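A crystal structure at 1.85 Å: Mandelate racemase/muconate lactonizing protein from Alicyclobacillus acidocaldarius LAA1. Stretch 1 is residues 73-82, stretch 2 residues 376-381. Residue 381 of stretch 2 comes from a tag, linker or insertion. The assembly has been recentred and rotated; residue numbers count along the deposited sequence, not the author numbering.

Stretch 1 73-82: VPRFARWLRA
Stretch 2 376-381: DLRTLE

The contact packs one flank of a helix against a compact C-terminal turn: leucine side chains supply an apolar centre, and the arginine just past the helix clasps the backbone of the turn, with 433 Å² buried over both sides.

Residues 73-80 are helical, with phi/psi from -69 to -58 and -43 to -30, continuing a helix that begins earlier in the chain and kinks where the N of Pro 74 has no bond to the preceding turn. Regular i to i+4 bonds run from Ala 77 N to Val 73 O (2.9 Å) through Leu 80 N to Phe 76 O (3.0 Å). Arg 81 (-85/-2) and Ala 82 (-75/136) leave the helix.

In the second stretch, Leu 377, Arg 378 and Thr 379 have helical phi/psi (-74/-25, -78/-36, -94/-54) without the regular bonds, and Leu 380 turns to positive phi (102/20). Backbone bonds from Leu 380 N to Asp 376 O (2.9 Å) and from Asp 376 N to Glu 381 O (3.1 Å) close the loop; Glu 381 itself comes from an expression tag. Asp 376 (chi1 t) braces the turn from within, its OD1 accepting from Arg 378 N at 2.9 Å and, weakly, from Thr 379 N at 3.3 Å.

The register runs in reverse order: the CA of Ala 77 lies 5.2 Å from the CA of Leu 377, and the CA of Pro 74 lies 7.1 Å from the CA of Leu 380. The short first spacing suits the small side chain of Ala 77, whose CB points toward the turn and sits 3.4 Å from Leu 377 O. That same CB meets Leu 377 CD2 at 4.0 Å and Leu 380 CD2 at 3.7 Å, so it touches both leucines.

Leu 377 (m, t) has its CA-to-CB bond sideways, but its end reaches the helix. Its CD1 lies 3.6 Å from Leu 80 CD1 and 4.4 Å from Phe 76 CE1, while its CD2 lies 4.1 Å from Val 73 CG1. Leu 80 (m, t) points toward the turn; Val 73 and Phe 76, both chi1 t, point sideways. Leu 380 (m, t) also points toward the helix and brings CD2 to 4.0 Å from Pro 74 CA.

Arg 81 (m, t, t, chi4 110°) supplies the polar part. Its CB is directed sideways, yet the extended chain carries the guanidinium to the turn, where NE donates to Arg 378 O at 2.9 Å and 148°. NH1 adds a weak bond to the same Arg 378 O, 3.3 Å and 135°, and approaches Leu 380 CD1 to 3.1 Å, a tight fit. Both Arg 378 O and Leu 380 CD1 lie at the guanidinium edge, near its plane.

Arg 378 starts away from the helix but folds back (chi1 -32°, then m, m, chi4 96°), placing NH2 3.0 Å from Arg 81 CG. This brings like charges together, Arg 81 NE being 4.1 Å from Arg 378 NH2, and that NH2 is buried without a partner in the model.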

# COMPACT_ATOMS: atom_id res chain seq x y z
N VAL A 73 1.03 -11.67 -13.68
CA VAL A 73 1.02 -12.87 -14.56
C VAL A 73 2.16 -12.85 -15.56
O VAL A 73 2.87 -13.88 -15.72
CB VAL A 73 -0.40 -13.19 -15.12
CG1 VAL A 73 -0.37 -14.39 -16.12
CG2 VAL A 73 -1.29 -13.50 -13.95
N PRO A 74 2.46 -11.68 -16.18
CA PRO A 74 3.63 -11.65 -17.06
C PRO A 74 4.92 -11.97 -16.35
O PRO A 74 5.79 -12.70 -16.89
CB PRO A 74 3.62 -10.23 -17.60
CG PRO A 74 2.14 -9.95 -17.71
CD PRO A 74 1.68 -10.42 -16.33
N ARG A 75 5.06 -11.51 -15.13
CA ARG A 75 6.27 -11.75 -14.37
C ARG A 75 6.40 -13.20 -14.02
O ARG A 75 7.54 -13.72 -13.97
CB ARG A 75 6.32 -10.92 -13.08
CG ARG A 75 6.85 -9.47 -13.31
CD ARG A 75 6.66 -8.77 -11.96
NE ARG A 75 7.24 -7.45 -11.99
CZ ARG A 75 6.70 -6.37 -12.56
NH1 ARG A 75 5.53 -6.47 -13.21
NH2 ARG A 75 7.36 -5.20 -12.50
N PHE A 76 5.26 -13.83 -13.73
CA PHE A 76 5.19 -15.25 -13.35
C PHE A 76 5.53 -16.14 -14.57
O PHE A 76 6.27 -17.09 -14.43
CB PHE A 76 3.82 -15.54 -12.73
CG PHE A 76 3.56 -16.99 -12.46
CD1 PHE A 76 2.40 -17.61 -13.00
CD2 PHE A 76 4.41 -17.74 -11.64
CE1 PHE A 76 2.12 -18.90 -12.75
CE2 PHE A 76 4.15 -19.09 -11.42
CZ PHE A 76 2.99 -19.68 -11.95
N ALA A 77 5.00 -15.81 -15.75
CA ALA A 77 5.37 -16.49 -17.01
C ALA A 77 6.85 -16.40 -17.28
O ALA A 77 7.48 -17.37 -17.68
CB ALA A 77 4.62 -15.86 -18.18
N ARG A 78 7.44 -15.22 -17.05
CA ARG A 78 8.87 -15.06 -17.30
C ARG A 78 9.64 -16.03 -16.39
O ARG A 78 10.56 -16.71 -16.86
CB ARG A 78 9.31 -13.59 -17.09
CG ARG A 78 10.80 -13.28 -17.42
CD ARG A 78 11.14 -11.76 -17.19
NE ARG A 78 11.32 -11.45 -15.76
CZ ARG A 78 10.82 -10.37 -15.13
NH1 ARG A 78 10.08 -9.47 -15.78
NH2 ARG A 78 11.04 -10.18 -13.83
N TRP A 79 9.22 -16.13 -15.13
CA TRP A 79 9.89 -16.98 -14.15
C TRP A 79 9.75 -18.47 -14.49
O TRP A 79 10.69 -19.24 -14.26
CB TRP A 79 9.36 -16.68 -12.76
CG TRP A 79 9.86 -17.50 -11.58
CD1 TRP A 79 10.99 -17.26 -10.84
CD2 TRP A 79 9.21 -18.63 -10.94
NE1 TRP A 79 11.11 -18.18 -9.83
CE2 TRP A 79 10.02 -19.02 -9.83
CE3 TRP A 79 8.00 -19.32 -11.16
CZ2 TRP A 79 9.72 -20.09 -9.00
CZ3 TRP A 79 7.68 -20.40 -10.33
CH2 TRP A 79 8.55 -20.77 -9.22
N LEU A 80 8.59 -18.86 -15.04
CA LEU A 80 8.30 -20.24 -15.39
C LEU A 80 9.22 -20.73 -16.49
O LEU A 80 9.52 -21.91 -16.59
CB LEU A 80 6.84 -20.41 -15.83
CG LEU A 80 5.82 -20.45 -14.68
CD1 LEU A 80 4.43 -20.40 -15.30
CD2 LEU A 80 5.94 -21.65 -13.80
N ARG A 81 9.64 -19.81 -17.34
CA ARG A 81 10.54 -20.13 -18.43
C ARG A 81 12.01 -20.11 -18.02
O ARG A 81 12.87 -20.37 -18.88
CB ARG A 81 10.39 -19.12 -19.56
CG ARG A 81 9.04 -18.98 -20.16
CD ARG A 81 9.16 -17.89 -21.21
NE ARG A 81 7.85 -17.40 -21.65
CZ ARG A 81 7.36 -16.19 -21.37
NH1 ARG A 81 6.17 -15.85 -21.86
NH2 ARG A 81 8.05 -15.32 -20.63
N ALA A 82 12.31 -19.78 -16.76
CA ALA A 82 13.69 -19.79 -16.27
C ALA A 82 14.17 -21.23 -16.05
O ALA A 82 13.45 -22.06 -15.49
CB ALA A 82 13.85 -18.96 -14.95
N ASP A 376 -1.65 -17.96 -22.60
CA ASP A 376 -0.64 -18.97 -22.87
C ASP A 376 0.58 -18.53 -22.08
O ASP A 376 1.13 -17.45 -22.32
CB ASP A 376 -0.34 -19.03 -24.38
CG ASP A 376 0.54 -20.18 -24.75
OD1 ASP A 376 1.56 -20.46 -24.06
OD2 ASP A 376 0.19 -20.84 -25.76
N LEU A 377 1.01 -19.37 -21.15
CA LEU A 377 2.11 -18.97 -20.28
C LEU A 377 3.44 -19.00 -20.98
O LEU A 377 4.33 -18.27 -20.58
CB LEU A 377 2.12 -19.76 -18.98
CG LEU A 377 1.08 -19.37 -17.93
CD1 LEU A 377 1.12 -20.42 -16.80
CD2 LEU A 377 1.33 -17.93 -17.38
N ARG A 378 3.57 -19.83 -22.03
CA ARG A 378 4.86 -19.94 -22.79
C ARG A 378 5.13 -18.80 -23.79
O ARG A 378 6.28 -18.36 -23.95
CB ARG A 378 5.05 -21.32 -23.46
CG ARG A 378 4.41 -22.54 -22.70
CD ARG A 378 5.13 -23.03 -21.39
NE ARG A 378 6.53 -23.42 -21.61
CZ ARG A 378 7.58 -22.61 -21.40
NH1 ARG A 378 8.82 -23.02 -21.66
NH2 ARG A 378 7.39 -21.37 -20.94
N THR A 379 4.07 -18.31 -24.43
CA THR A 379 4.15 -17.19 -25.36
C THR A 379 3.86 -15.84 -24.70
O THR A 379 4.69 -14.94 -24.78
CB THR A 379 3.27 -17.41 -26.61
OG1 THR A 379 1.89 -17.49 -26.24
CG2 THR A 379 3.67 -18.71 -27.34
N LEU A 380 2.72 -15.73 -24.03
CA LEU A 380 2.17 -14.50 -23.42
C LEU A 380 1.03 -13.82 -24.22
O LEU A 380 0.73 -12.64 -24.02
CB LEU A 380 3.27 -13.51 -22.95
CG LEU A 380 3.87 -13.84 -21.57
CD1 LEU A 380 5.15 -13.02 -21.27
CD2 LEU A 380 2.82 -13.64 -20.46
N GLU A 381 0.38 -14.59 -25.10
CA GLU A 381 -0.86 -14.15 -25.77
C GLU A 381 -2.08 -14.64 -25.01
O GLU A 381 -2.25 -15.85 -24.73
CB GLU A 381 -0.96 -14.62 -27.21
CG GLU A 381 -0.64 -13.53 -28.23
CD GLU A 381 0.39 -14.00 -29.23
OE1 GLU A 381 0.37 -15.21 -29.58
OE2 GLU A 381 1.23 -13.17 -29.64